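Local structure of choline kinase (Cryptosporidium parvum, 3MES) at residues Y203-E208 / I369-W374; E223-I228 / T397-Y402; P103-R108 / G146-F151; N61-K66 / N138-F143. The protein probably transfers a phosphate from ATP to choline, and perhaps to ethanolamine, and binds ADP and magnesium. All coordinates share one frame; numbering follows the deposited sequence.

Contact 1 of 4, residues Y203-E208 / I369-W374. With DME (decamethonium ion), chain K.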
# COMPACT_ATOMS: atom_id res chain seq x y z
N TYR B 203 26.07 -21.98 6.74
CA TYR B 203 27.30 -22.77 6.71
C TYR B 203 28.40 -21.99 6.00
O TYR B 203 29.55 -21.94 6.46
CB TYR B 203 27.07 -24.12 6.03
CG TYR B 203 25.98 -24.96 6.68
CD1 TYR B 203 25.09 -25.69 5.91
CD2 TYR B 203 25.84 -25.00 8.06
CE1 TYR B 203 24.10 -26.46 6.50
CE2 TYR B 203 24.86 -25.75 8.66
CZ TYR B 203 23.99 -26.48 7.88
OH TYR B 203 23.00 -27.23 8.48
N LEU B 204 28.04 -21.36 4.89
CA LEU B 204 28.99 -20.58 4.11
C LEU B 204 29.58 -19.44 4.95
O LEU B 204 30.79 -19.22 4.96
CB LEU B 204 28.32 -20.00 2.87
CG LEU B 204 29.21 -19.82 1.65
CD1 LEU B 204 29.48 -21.18 1.02
CD2 LEU B 204 28.57 -18.88 0.65
N TRP B 205 28.71 -18.71 5.65
CA TRP B 205 29.15 -17.58 6.46
C TRP B 205 29.80 -18.02 7.76
O TRP B 205 30.61 -17.29 8.34
CB TRP B 205 28.01 -16.60 6.72
CG TRP B 205 27.58 -15.85 5.49
CD1 TRP B 205 28.20 -15.86 4.27
CD2 TRP B 205 26.47 -14.95 5.37
NE1 TRP B 205 27.54 -15.04 3.39
CE2 TRP B 205 26.47 -14.47 4.04
CE3 TRP B 205 25.48 -14.51 6.24
CZ2 TRP B 205 25.51 -13.57 3.58
CZ3 TRP B 205 24.53 -13.62 5.78
CH2 TRP B 205 24.55 -13.16 4.46
N ARG B 206 29.46 -19.22 8.23
CA ARG B 206 30.10 -19.78 9.41
C ARG B 206 31.60 -19.93 9.17
O ARG B 206 32.41 -19.58 10.03
CB ARG B 206 29.50 -21.13 9.77
CG ARG B 206 30.21 -21.83 10.91
CD ARG B 206 29.64 -23.22 11.15
NE ARG B 206 29.72 -24.05 9.95
CZ ARG B 206 29.21 -25.27 9.85
NH1 ARG B 206 28.58 -25.81 10.89
NH2 ARG B 206 29.33 -25.95 8.72
N GLU B 207 31.95 -20.47 8.01
CA GLU B 207 33.35 -20.67 7.65
C GLU B 207 34.09 -19.36 7.47
O GLU B 207 35.25 -19.24 7.86
CB GLU B 207 33.46 -21.54 6.40
CG GLU B 207 33.04 -22.98 6.62
CD GLU B 207 33.73 -23.61 7.82
OE1 GLU B 207 34.93 -23.30 8.03
OE2 GLU B 207 33.09 -24.40 8.54
N GLU B 208 33.44 -18.36 6.88
CA GLU B 208 34.05 -17.05 6.73
C GLU B 208 34.36 -16.44 8.10
O GLU B 208 35.38 -15.79 8.29
CB GLU B 208 33.16 -16.11 5.91
CG GLU B 208 33.18 -16.38 4.41
CD GLU B 208 32.41 -15.34 3.61
OE1 GLU B 208 31.98 -15.66 2.48
OE2 GLU B 208 32.24 -14.21 4.10
N ILE B 369 21.16 -15.82 13.91
CA ILE B 369 22.40 -16.54 13.66
C ILE B 369 23.06 -16.09 12.37
O ILE B 369 24.27 -15.89 12.31
CB ILE B 369 22.17 -18.06 13.62
CG1 ILE B 369 22.18 -18.63 15.05
CG2 ILE B 369 23.23 -18.74 12.77
CD1 ILE B 369 22.01 -20.13 15.11
N THR B 370 22.25 -15.93 11.32
CA THR B 370 22.76 -15.51 10.02
C THR B 370 23.50 -14.18 10.11
O THR B 370 24.67 -14.08 9.76
CB THR B 370 21.61 -15.39 8.99
OG1 THR B 370 20.94 -16.66 8.87
CG2 THR B 370 22.15 -14.97 7.64
N TRP B 371 22.81 -13.16 10.60
CA TRP B 371 23.39 -11.83 10.64
C TRP B 371 24.48 -11.71 11.70
O TRP B 371 25.34 -10.83 11.63
CB TRP B 371 22.31 -10.77 10.84
CG TRP B 371 21.38 -10.70 9.66
CD1 TRP B 371 20.04 -10.97 9.65
CD2 TRP B 371 21.74 -10.36 8.32
NE1 TRP B 371 19.54 -10.80 8.38
CE2 TRP B 371 20.56 -10.43 7.54
CE3 TRP B 371 22.94 -10.00 7.69
CZ2 TRP B 371 20.55 -10.15 6.18
CZ3 TRP B 371 22.92 -9.73 6.33
CH2 TRP B 371 21.74 -9.80 5.59
N GLY B 372 24.46 -12.62 12.67
CA GLY B 372 25.54 -12.72 13.64
C GLY B 372 26.83 -13.16 12.96
O GLY B 372 27.84 -12.45 13.01
N LEU B 373 26.80 -14.32 12.33
CA LEU B 373 27.96 -14.83 11.60
C LEU B 373 28.38 -13.84 10.52
O LEU B 373 29.56 -13.61 10.29
CB LEU B 373 27.65 -16.19 10.98
CG LEU B 373 27.18 -17.29 11.93
CD1 LEU B 373 26.88 -18.56 11.16
CD2 LEU B 373 28.22 -17.54 13.02
N TRP B 374 27.39 -13.26 9.84
CA TRP B 374 27.63 -12.26 8.80
C TRP B 374 28.42 -11.08 9.36
O TRP B 374 29.37 -10.60 8.74
CB TRP B 374 26.31 -11.78 8.22
CG TRP B 374 26.42 -10.61 7.29
CD1 TRP B 374 26.61 -10.65 5.93
CD2 TRP B 374 26.35 -9.22 7.64
NE1 TRP B 374 26.65 -9.38 5.42
CE2 TRP B 374 26.50 -8.48 6.45
CE3 TRP B 374 26.17 -8.54 8.84
CZ2 TRP B 374 26.48 -7.09 6.43
CZ3 TRP B 374 26.15 -7.15 8.82
CH2 TRP B 374 26.30 -6.44 7.62
N1 DME K . 23.10 4.49 8.12
C2 DME K . 24.48 3.99 8.16
C3 DME K . 24.51 2.52 7.73
C4 DME K . 25.83 1.85 8.13
C5 DME K . 25.89 0.40 7.65
C6 DME K . 24.91 -0.49 8.42
C7 DME K . 25.65 -1.55 9.24
C8 DME K . 25.24 -2.97 8.83
C9 DME K . 24.10 -3.50 9.70
C10 DME K . 23.08 -4.26 8.85
C11 DME K . 22.47 -5.43 9.62
N12 DME K . 21.56 -6.20 8.76
C13 DME K . 22.88 5.43 9.24
C14 DME K . 22.88 5.19 6.84
C15 DME K . 22.16 3.37 8.24
C16 DME K . 20.51 -5.32 8.23
C17 DME K . 22.32 -6.77 7.64
C18 DME K . 20.94 -7.27 9.55

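Contact 2 of 4, residues E223-I228 / T397-Y402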
# COMPACT_ATOMS: atom_id res chain seq x y z
N GLU B 223 32.90 -17.16 24.50
CA GLU B 223 31.96 -18.05 25.18
C GLU B 223 30.63 -18.13 24.43
O GLU B 223 30.10 -19.21 24.20
CB GLU B 223 31.73 -17.58 26.62
CG GLU B 223 31.46 -18.71 27.61
CD GLU B 223 32.70 -19.54 27.89
OE1 GLU B 223 33.82 -19.00 27.76
OE2 GLU B 223 32.56 -20.73 28.26
N LEU B 224 30.11 -16.97 24.06
CA LEU B 224 28.87 -16.89 23.30
C LEU B 224 29.07 -17.49 21.91
O LEU B 224 28.36 -18.41 21.50
CB LEU B 224 28.42 -15.43 23.18
CG LEU B 224 27.06 -15.14 22.53
CD1 LEU B 224 25.96 -15.90 23.25
CD2 LEU B 224 26.78 -13.65 22.55
N TYR B 225 30.05 -16.96 21.19
CA TYR B 225 30.39 -17.43 19.85
C TYR B 225 30.50 -18.95 19.82
O TYR B 225 30.04 -19.60 18.88
CB TYR B 225 31.69 -16.79 19.39
CG TYR B 225 32.28 -17.38 18.14
CD1 TYR B 225 31.92 -16.91 16.88
CD2 TYR B 225 33.21 -18.41 18.20
CE1 TYR B 225 32.46 -17.44 15.73
CE2 TYR B 225 33.76 -18.95 17.06
CZ TYR B 225 33.38 -18.47 15.82
OH TYR B 225 33.93 -19.00 14.68
N SER B 226 31.13 -19.51 20.85
CA SER B 226 31.37 -20.94 20.92
C SER B 226 30.06 -21.72 21.06
O SER B 226 29.89 -22.77 20.44
CB SER B 226 32.31 -21.26 22.08
OG SER B 226 32.96 -22.50 21.88
N LYS B 227 29.14 -21.19 21.86
CA LYS B 227 27.85 -21.83 22.06
C LYS B 227 27.01 -21.81 20.79
O LYS B 227 26.23 -22.72 20.53
CB LYS B 227 27.09 -21.17 23.21
CG LYS B 227 25.84 -21.93 23.64
CD LYS B 227 26.19 -23.14 24.49
CE LYS B 227 25.12 -24.21 24.42
NZ LYS B 227 23.75 -23.67 24.65
N ILE B 228 27.17 -20.75 20.00
CA ILE B 228 26.44 -20.61 18.74
C ILE B 228 26.90 -21.66 17.73
O ILE B 228 26.10 -22.18 16.96
CB ILE B 228 26.62 -19.21 18.14
CG1 ILE B 228 25.98 -18.16 19.05
CG2 ILE B 228 26.02 -19.14 16.74
CD1 ILE B 228 24.50 -18.37 19.28
N THR B 397 25.21 -9.22 20.03
CA THR B 397 23.81 -8.95 20.31
C THR B 397 22.89 -9.96 19.62
O THR B 397 22.02 -10.55 20.27
CB THR B 397 23.43 -7.51 19.89
OG1 THR B 397 24.30 -6.58 20.54
CG2 THR B 397 21.99 -7.20 20.27
N ARG B 398 23.09 -10.17 18.33
CA ARG B 398 22.28 -11.13 17.59
C ARG B 398 22.38 -12.52 18.22
O ARG B 398 21.38 -13.23 18.34
CB ARG B 398 22.67 -11.19 16.11
CG ARG B 398 22.55 -9.86 15.37
CD ARG B 398 21.21 -9.18 15.61
NE ARG B 398 20.07 -10.03 15.27
CZ ARG B 398 19.45 -10.04 14.09
NH1 ARG B 398 19.86 -9.24 13.12
NH2 ARG B 398 18.42 -10.85 13.89
N PHE B 399 23.59 -12.91 18.61
CA PHE B 399 23.80 -14.20 19.26
C PHE B 399 23.07 -14.24 20.59
O PHE B 399 22.30 -15.16 20.86
CB PHE B 399 25.29 -14.48 19.47
CG PHE B 399 26.06 -14.71 18.19
CD1 PHE B 399 25.41 -15.14 17.05
CD2 PHE B 399 27.43 -14.51 18.14
CE1 PHE B 399 26.11 -15.35 15.87
CE2 PHE B 399 28.13 -14.72 16.98
CZ PHE B 399 27.47 -15.14 15.84
N THR B 400 23.31 -13.23 21.43
CA THR B 400 22.59 -13.10 22.69
C THR B 400 21.10 -13.31 22.47
O THR B 400 20.46 -14.12 23.15
CB THR B 400 22.82 -11.72 23.33
OG1 THR B 400 24.20 -11.56 23.66
CG2 THR B 400 21.97 -11.56 24.58
N HIS B 401 20.54 -12.60 21.50
CA HIS B 401 19.11 -12.65 21.24
C HIS B 401 18.65 -14.01 20.73
O HIS B 401 17.50 -14.40 20.94
CB HIS B 401 18.68 -11.54 20.28
CG HIS B 401 18.69 -10.17 20.89
ND1 HIS B 401 18.80 -9.02 20.15
CD2 HIS B 401 18.61 -9.78 22.19
CE1 HIS B 401 18.78 -7.97 20.95
NE2 HIS B 401 18.67 -8.41 22.20
N TYR B 402 19.54 -14.73 20.05
CA TYR B 402 19.24 -16.09 19.62
C TYR B 402 18.96 -16.98 20.83
O TYR B 402 17.94 -17.67 20.88
CB TYR B 402 20.39 -16.69 18.81
CG TYR B 402 20.24 -18.18 18.62
CD1 TYR B 402 19.53 -18.69 17.55
CD2 TYR B 402 20.79 -19.07 19.53
CE1 TYR B 402 19.38 -20.05 17.37
CE2 TYR B 402 20.65 -20.44 19.36
CZ TYR B 402 19.94 -20.92 18.28
OH TYR B 402 19.79 -22.27 18.10

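Contact 3 of 4, residues P103-R108 / G146-F151. With ADP (adenosine-5'-diphosphate), chain I.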
# COMPACT_ATOMS: atom_id res chain seq x y z
N PRO B 103 14.84 12.72 -13.90
CA PRO B 103 15.54 13.91 -13.43
C PRO B 103 16.68 13.56 -12.48
O PRO B 103 17.69 14.26 -12.43
CB PRO B 103 14.44 14.68 -12.69
CG PRO B 103 13.48 13.63 -12.25
CD PRO B 103 13.49 12.60 -13.34
N ARG B 104 16.50 12.49 -11.72
CA ARG B 104 17.55 11.98 -10.83
C ARG B 104 17.81 10.51 -11.15
O ARG B 104 16.89 9.76 -11.46
CB ARG B 104 17.14 12.14 -9.37
CG ARG B 104 16.97 13.58 -8.92
CD ARG B 104 16.16 13.70 -7.63
NE ARG B 104 16.91 13.26 -6.46
CZ ARG B 104 17.77 14.02 -5.79
NH1 ARG B 104 18.00 15.27 -6.19
NH2 ARG B 104 18.40 13.54 -4.73
N ILE B 105 19.08 10.11 -11.07
CA ILE B 105 19.43 8.71 -11.26
C ILE B 105 20.45 8.26 -10.22
O ILE B 105 21.05 9.09 -9.53
CB ILE B 105 19.98 8.43 -12.69
CG1 ILE B 105 21.35 9.10 -12.89
CG2 ILE B 105 18.98 8.86 -13.75
CD1 ILE B 105 22.50 8.35 -12.24
N LEU B 106 20.63 6.95 -10.12
CA LEU B 106 21.58 6.37 -9.18
C LEU B 106 22.73 5.74 -9.97
O LEU B 106 22.53 4.78 -10.71
CB LEU B 106 20.89 5.32 -8.31
CG LEU B 106 21.65 4.70 -7.13
CD1 LEU B 106 22.72 3.73 -7.61
CD2 LEU B 106 22.24 5.78 -6.25
N PHE B 107 23.92 6.31 -9.84
CA PHE B 107 25.08 5.82 -10.57
C PHE B 107 25.88 4.86 -9.70
O PHE B 107 26.47 5.25 -8.70
CB PHE B 107 25.97 6.99 -11.01
CG PHE B 107 26.90 6.65 -12.14
CD1 PHE B 107 26.59 7.03 -13.44
CD2 PHE B 107 28.08 5.97 -11.91
CE1 PHE B 107 27.44 6.72 -14.49
CE2 PHE B 107 28.94 5.66 -12.96
CZ PHE B 107 28.61 6.04 -14.25
N ARG B 108 25.90 3.59 -10.10
CA ARG B 108 26.54 2.55 -9.30
C ARG B 108 27.81 2.02 -9.96
O ARG B 108 27.77 1.50 -11.08
CB ARG B 108 25.56 1.40 -9.04
CG ARG B 108 26.16 0.23 -8.29
CD ARG B 108 25.15 -0.91 -8.14
NE ARG B 108 24.02 -0.54 -7.29
CZ ARG B 108 24.01 -0.65 -5.97
NH1 ARG B 108 25.08 -1.13 -5.34
NH2 ARG B 108 22.94 -0.30 -5.28
N GLY B 146 29.71 -1.16 -13.93
CA GLY B 146 28.66 -0.47 -13.19
C GLY B 146 27.32 -0.46 -13.88
O GLY B 146 27.05 -1.28 -14.75
N ARG B 147 26.46 0.48 -13.49
CA ARG B 147 25.14 0.62 -14.10
C ARG B 147 24.45 1.91 -13.69
O ARG B 147 24.78 2.51 -12.66
CB ARG B 147 24.26 -0.58 -13.77
CG ARG B 147 23.93 -0.76 -12.29
CD ARG B 147 22.97 -1.93 -12.10
NE ARG B 147 22.46 -2.03 -10.73
CZ ARG B 147 22.74 -3.03 -9.90
NH1 ARG B 147 23.53 -4.02 -10.29
NH2 ARG B 147 22.23 -3.05 -8.68
N ILE B 148 23.50 2.35 -14.51
CA ILE B 148 22.69 3.52 -14.20
C ILE B 148 21.29 3.06 -13.81
O ILE B 148 20.59 2.43 -14.61
CB ILE B 148 22.59 4.48 -15.40
CG1 ILE B 148 23.98 4.94 -15.84
CG2 ILE B 148 21.71 5.67 -15.07
CD1 ILE B 148 23.97 5.84 -17.06
N GLU B 149 20.88 3.38 -12.59
CA GLU B 149 19.57 2.96 -12.09
C GLU B 149 18.62 4.14 -11.95
O GLU B 149 19.04 5.29 -11.80
CB GLU B 149 19.70 2.29 -10.72
CG GLU B 149 20.62 1.10 -10.67
CD GLU B 149 20.71 0.52 -9.27
OE1 GLU B 149 19.88 0.91 -8.42
OE2 GLU B 149 21.61 -0.31 -9.02
N GLU B 150 17.33 3.83 -11.97
CA GLU B 150 16.30 4.79 -11.60
C GLU B 150 16.51 5.17 -10.14
O GLU B 150 16.69 4.30 -9.28
CB GLU B 150 14.92 4.15 -11.78
CG GLU B 150 13.81 4.84 -11.01
CD GLU B 150 12.51 4.06 -11.08
OE1 GLU B 150 12.54 2.85 -11.37
OE2 GLU B 150 11.45 4.67 -10.83
N PHE B 151 16.49 6.47 -9.85
CA PHE B 151 16.61 6.91 -8.47
C PHE B 151 15.26 6.88 -7.77
O PHE B 151 14.37 7.67 -8.09
CB PHE B 151 17.22 8.31 -8.38
CG PHE B 151 17.39 8.81 -6.97
CD1 PHE B 151 18.51 8.46 -6.23
CD2 PHE B 151 16.43 9.61 -6.38
CE1 PHE B 151 18.67 8.90 -4.93
CE2 PHE B 151 16.58 10.05 -5.08
CZ PHE B 151 17.70 9.70 -4.35
PB ADP I . 26.23 -1.46 -1.27
O1B ADP I . 27.60 -0.81 -1.22
O2B ADP I . 25.93 -2.18 -2.56
O3B ADP I . 25.88 -2.23 -0.01
PA ADP I . 23.63 -0.34 -1.19
O1A ADP I . 23.27 -1.22 -0.02
O2A ADP I . 23.10 -0.63 -2.57
O3A ADP I . 25.24 -0.20 -1.28
O5' ADP I . 23.25 1.17 -0.80
C5' ADP I . 21.99 1.72 -1.16
C4' ADP I . 21.72 2.89 -0.24
O4' ADP I . 21.85 4.10 -0.98
C3' ADP I . 20.30 2.83 0.28
O3' ADP I . 20.31 2.79 1.71
C2' ADP I . 19.63 4.10 -0.21
O2' ADP I . 19.56 5.03 0.87
C1' ADP I . 20.56 4.61 -1.29
N9 ADP I . 20.15 4.05 -2.60
C8 ADP I . 20.71 2.98 -3.20
N7 ADP I . 20.11 2.71 -4.39
C5 ADP I . 19.14 3.64 -4.56
C6 ADP I . 18.13 3.94 -5.60
N6 ADP I . 18.03 3.18 -6.72
N1 ADP I . 17.31 5.00 -5.40
C2 ADP I . 17.40 5.75 -4.29
N3 ADP I . 18.29 5.54 -3.30
C4 ADP I . 19.17 4.51 -3.38

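Contact 4 of 4, residues N61-K66 / N138-F143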
# COMPACT_ATOMS: atom_id res chain seq x y z
N ASN B 61 23.72 8.06 -22.31
CA ASN B 61 22.92 6.85 -22.14
C ASN B 61 21.53 7.09 -21.55
O ASN B 61 20.64 6.25 -21.71
CB ASN B 61 23.69 5.83 -21.30
CG ASN B 61 24.97 5.37 -21.97
OD1 ASN B 61 24.94 4.55 -22.89
ND2 ASN B 61 26.10 5.91 -21.53
N ILE B 62 21.35 8.21 -20.87
CA ILE B 62 20.07 8.53 -20.26
C ILE B 62 19.19 9.34 -21.21
O ILE B 62 19.48 10.49 -21.50
CB ILE B 62 20.24 9.33 -18.96
CG1 ILE B 62 21.23 8.64 -18.02
CG2 ILE B 62 18.89 9.53 -18.28
CD1 ILE B 62 21.49 9.40 -16.74
N PRO B 63 18.09 8.74 -21.68
CA PRO B 63 17.18 9.41 -22.60
C PRO B 63 16.83 10.82 -22.14
O PRO B 63 16.41 11.00 -21.00
CB PRO B 63 15.94 8.52 -22.57
CG PRO B 63 16.46 7.16 -22.25
CD PRO B 63 17.63 7.38 -21.33
N GLY B 64 17.01 11.80 -23.02
CA GLY B 64 16.66 13.18 -22.72
C GLY B 64 17.82 14.02 -22.21
O GLY B 64 17.77 15.25 -22.25
N TRP B 65 18.87 13.35 -21.74
CA TRP B 65 20.01 14.03 -21.14
C TRP B 65 21.04 14.46 -22.18
O TRP B 65 21.92 15.27 -21.90
CB TRP B 65 20.68 13.11 -20.11
CG TRP B 65 19.92 12.96 -18.83
CD1 TRP B 65 18.57 12.80 -18.69
CD2 TRP B 65 20.47 12.92 -17.50
NE1 TRP B 65 18.25 12.68 -17.36
CE2 TRP B 65 19.40 12.75 -16.61
CE3 TRP B 65 21.77 13.02 -16.99
CZ2 TRP B 65 19.58 12.68 -15.23
CZ3 TRP B 65 21.95 12.95 -15.62
CH2 TRP B 65 20.86 12.78 -14.76
N LYS B 66 20.92 13.90 -23.38
CA LYS B 66 21.89 14.16 -24.45
C LYS B 66 22.26 15.64 -24.57
O LYS B 66 23.43 15.99 -24.58
CB LYS B 66 21.35 13.63 -25.78
CG LYS B 66 22.39 13.59 -26.89
CD LYS B 66 23.45 12.52 -26.62
CE LYS B 66 24.37 12.35 -27.82
NZ LYS B 66 25.36 11.25 -27.61
N ASN B 138 14.52 0.41 -11.88
CA ASN B 138 14.76 0.23 -13.30
C ASN B 138 16.22 0.46 -13.69
O ASN B 138 16.86 1.38 -13.19
CB ASN B 138 13.85 1.15 -14.12
CG ASN B 138 13.83 0.79 -15.59
OD1 ASN B 138 13.77 1.67 -16.45
ND2 ASN B 138 13.87 -0.50 -15.88
N ILE B 139 16.73 -0.37 -14.59
CA ILE B 139 18.07 -0.19 -15.14
C ILE B 139 18.00 0.64 -16.41
O ILE B 139 17.34 0.26 -17.37
CB ILE B 139 18.75 -1.54 -15.47
CG1 ILE B 139 19.03 -2.34 -14.21
CG2 ILE B 139 20.04 -1.31 -16.25
CD1 ILE B 139 19.57 -3.72 -14.49
N ILE B 140 18.69 1.78 -16.41
CA ILE B 140 18.69 2.66 -17.57
C ILE B 140 19.87 2.35 -18.49
O ILE B 140 19.74 2.40 -19.72
CB ILE B 140 18.72 4.14 -17.15
CG1 ILE B 140 17.49 4.46 -16.29
CG2 ILE B 140 18.79 5.05 -18.37
CD1 ILE B 140 17.56 5.79 -15.59
N ALA B 141 21.01 2.03 -17.89
CA ALA B 141 22.19 1.63 -18.64
C ALA B 141 22.97 0.58 -17.86
O ALA B 141 23.14 0.70 -16.65
CB ALA B 141 23.07 2.83 -18.95
N ASP B 142 23.44 -0.45 -18.56
CA ASP B 142 24.07 -1.60 -17.92
C ASP B 142 25.40 -1.96 -18.57
O ASP B 142 25.44 -2.44 -19.70
CB ASP B 142 23.12 -2.80 -17.95
CG ASP B 142 23.71 -4.03 -17.29
OD1 ASP B 142 24.93 -4.05 -17.04
OD2 ASP B 142 22.94 -4.98 -17.01
N PHE B 143 26.50 -1.73 -17.84
CA PHE B 143 27.83 -2.11 -18.32
C PHE B 143 28.60 -2.89 -17.25
O PHE B 143 28.20 -2.94 -16.09
CB PHE B 143 28.62 -0.89 -18.79
CG PHE B 143 28.52 0.29 -17.87
CD1 PHE B 143 29.47 0.51 -16.88
CD2 PHE B 143 27.48 1.20 -17.99
CE1 PHE B 143 29.38 1.60 -16.03
CE2 PHE B 143 27.38 2.29 -17.15
CZ PHE B 143 28.34 2.49 -16.17

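Contact 1 of 4, residues Y203-E208 / I369-W374
The backbone N of Trp374 bonds to Thr370 O at 2.8 Å, and the helical turn closed in this way is the one on which the indole of Trp205 rests. CZ3 of Trp205 comes within 3.3 Å of Thr370 CG2, while the adjoining CE3 of Trp205 lies 3.5 Å from Trp374 CB. Because CG of Trp205 stands anti to its own carbonyl carbon (chi1 -70°), the ring is carried across to the other helix, a knob in the hole formed by Thr370, Trp371, Leu373 and Trp374. Segments 203-208 and 369-374, whose short axes are inclined at 30°, lie on helices 198-214 and 364-376 of the helical C-terminal lobe of the kinase-like fold, and Trp371 and Trp374 are part of the pocket that holds decamethonium. On another flank CD1 of Leu373 packs against CA and CB of Arg206.

The three indoles form an aromatic cluster. CD1 of Trp374 sits over one face of the Trp205 ring, offset toward the rim, with the two planes inclined at 51°. CH2 of Trp205 meets Trp371 CZ3 obliquely at 4.2 Å. Trp371 CZ3 in turn lies over a face of Trp374, and one trimethylammonium end of decamethonium, that of N12, is set against both rings, its methyl C17 being 3.3 Å from Trp371 CZ3. This placement is consistent with aromatic recognition of a quaternary ammonium group. Trp371 NE1 hydrogen-bonds to Asn300 OD1.

Contact 2 of 4, residues E223-I228 / T397-Y402
Phe399 lies at the centre of the contact, with CG1 of Ile228 over one face of its ring. Ile228 CG1 is 3.9 Å from the centroid of the Phe399 ring and 26° off the normal, a CH-pi contact displaced toward the rim near CG and CD1. From the same isoleucine CG2 reaches Phe399 CE1, whereas CD1 extends in the other direction to Tyr402 CD2 at 3.8 Å, the two side chains sliding past one another. Leu224 approaches the root of the phenylalanine: its CD2 is 3.5 Å from Phe399 CB and equally 3.5 Å from Thr400 OG1. With CG anti to the backbone N (chi1 -174°), the branched end of Leu224 is laid against helix 391-411. A looser touch comes from Phe399 CE2, which sits near the plane of the Tyr225 ring, at its edge, 4.4 Å from Tyr225 CD1.

No hydrogen bond joins the segments, and the polar ends nearby are served from elsewhere. Thr400 OG1 bonds to Asn396 O one turn back, and Tyr402 OH to Glu231 OE1 on helix 222-231, a second link between the same two helices. Helix 364-376 lies against Tyr225 and Tyr402 as well. With short axes 9.9 Å apart and inclined at 57°, this is an apolar helix-helix crossing in the buried interior of the helical C-terminal lobe of the choline kinase fold.

Contact 3 of 4, residues P103-R108 / G146-F151
The Phe151 ring carries the adenine of ADP on one face, with C2 of the nucleotide 3.5 Å from Phe151 CE1. Leu106 CB sits at an edge of this ring, and Arg104 runs alongside, its guanidinium turned 74° from the ring with Phe151 CE2 in the guanidinium plane. Arg147 offers a face of its own guanidinium to Arg108, whose CD lies above the centre. The two strands belong to the antiparallel sheet of the kinase-like N-terminal lobe, and the chain leaving strand 146-150 lines the adenine pocket much as the hinge of protein kinases does.

Between the strands, Leu106 pairs with Glu149 and Arg108 with Arg147 through two backbone hydrogen bonds each, the straightest being Leu106 N to Glu149 O at 2.8 Å. On the face opposite the nucleotide, CD1 of Phe107 packs on Ile148 CG1, which lies 4.1 Å away. On the nucleotide face Leu106 CG touches N7 of the adenine, whose N6 donates to Glu150 O at 3.1 Å. Arg108, bent at chi3 (-66°), reaches both phosphates: NH2 bonds almost linearly to O2A of ADP at 2.7 Å, and NH1 goes to O2B. Behind it, Glu149 OE2 is shared by two arginines, which probably steadies the guanidinium of Arg108; NE of Arg108 at 3.0 Å and NE of Arg147 at 2.6 Å reach OE2 from opposite faces of the carboxylate.

Contact 4 of 4, residues N61-K66 / N138-F143
Directly after Asn61 the chain folds into a type II beta turn from Ile62 to Trp65, closed by Trp65 N bonding to Ile62 O at 2.9 Å, and the start of this turn lies beside a corner in the other segment at Ile140, with the CA atoms of Ile62 and Ile140 6.6 Å apart. Gly64 takes the positive phi (95°) that the third position of such a turn favours.

Between the segments a single methyl does most of the touching. CG2 of Ile140 lies 3.9 Å from Pro63 CD and 4.0 Å from Asn61 O, and it also faces CA and CG1 of Ile62 at slightly longer range. CG2 stands anti to the backbone N of Ile140, which sets it beside the turn, and the Pro63 ring crosses the Ile140 side chain at a slant. Next to this, Asn61 CB meets Ala141 CB at 3.9 Å, an aliphatic touch that leaves the amide out of the contact; Asn61 ND2 instead bonds to Ile57 O in the preceding helical turn. No hydrogen bond passes between the two segments.

The turn is steadied from within and from behind. Ile62 CD1 lies over one face of the Trp65 ring, and Trp65 NE1 bonds to His102 O. Ile62 also reaches Ile105 and Ile148 of the sheet, so the loop is seated on its apolar face. Ile140 and Ala141 both lie opposite Ile148, which makes a classic beta bulge in strand 139-143, an edge strand of the N-terminal lobe sheet.

Overall arrangement
From the N terminus, segment 61-66 follows helix 51-61 and is met by strand 139-143, so contact 4 closes a loop containing the first three strands of the sheet and helix 120-132. Contact 3 opens inside that span at 103-108 and closes after it at 146-151: the two cross, meeting where strands 139-143 and 146-150 pair. Together they bind the loop after helix 51-61 to the five-stranded sheet of the nucleotide-binding lobe. Contact 1 opens at 203-208 and closes at 369-374; contact 2 opens inside that span at 223-228 and closes beyond it at 397-402, so they cross likewise, joining two consecutive helix pairs. Phe399 touches Gly372 between them. Contacts 1 and 3 have centres about 31 Å apart.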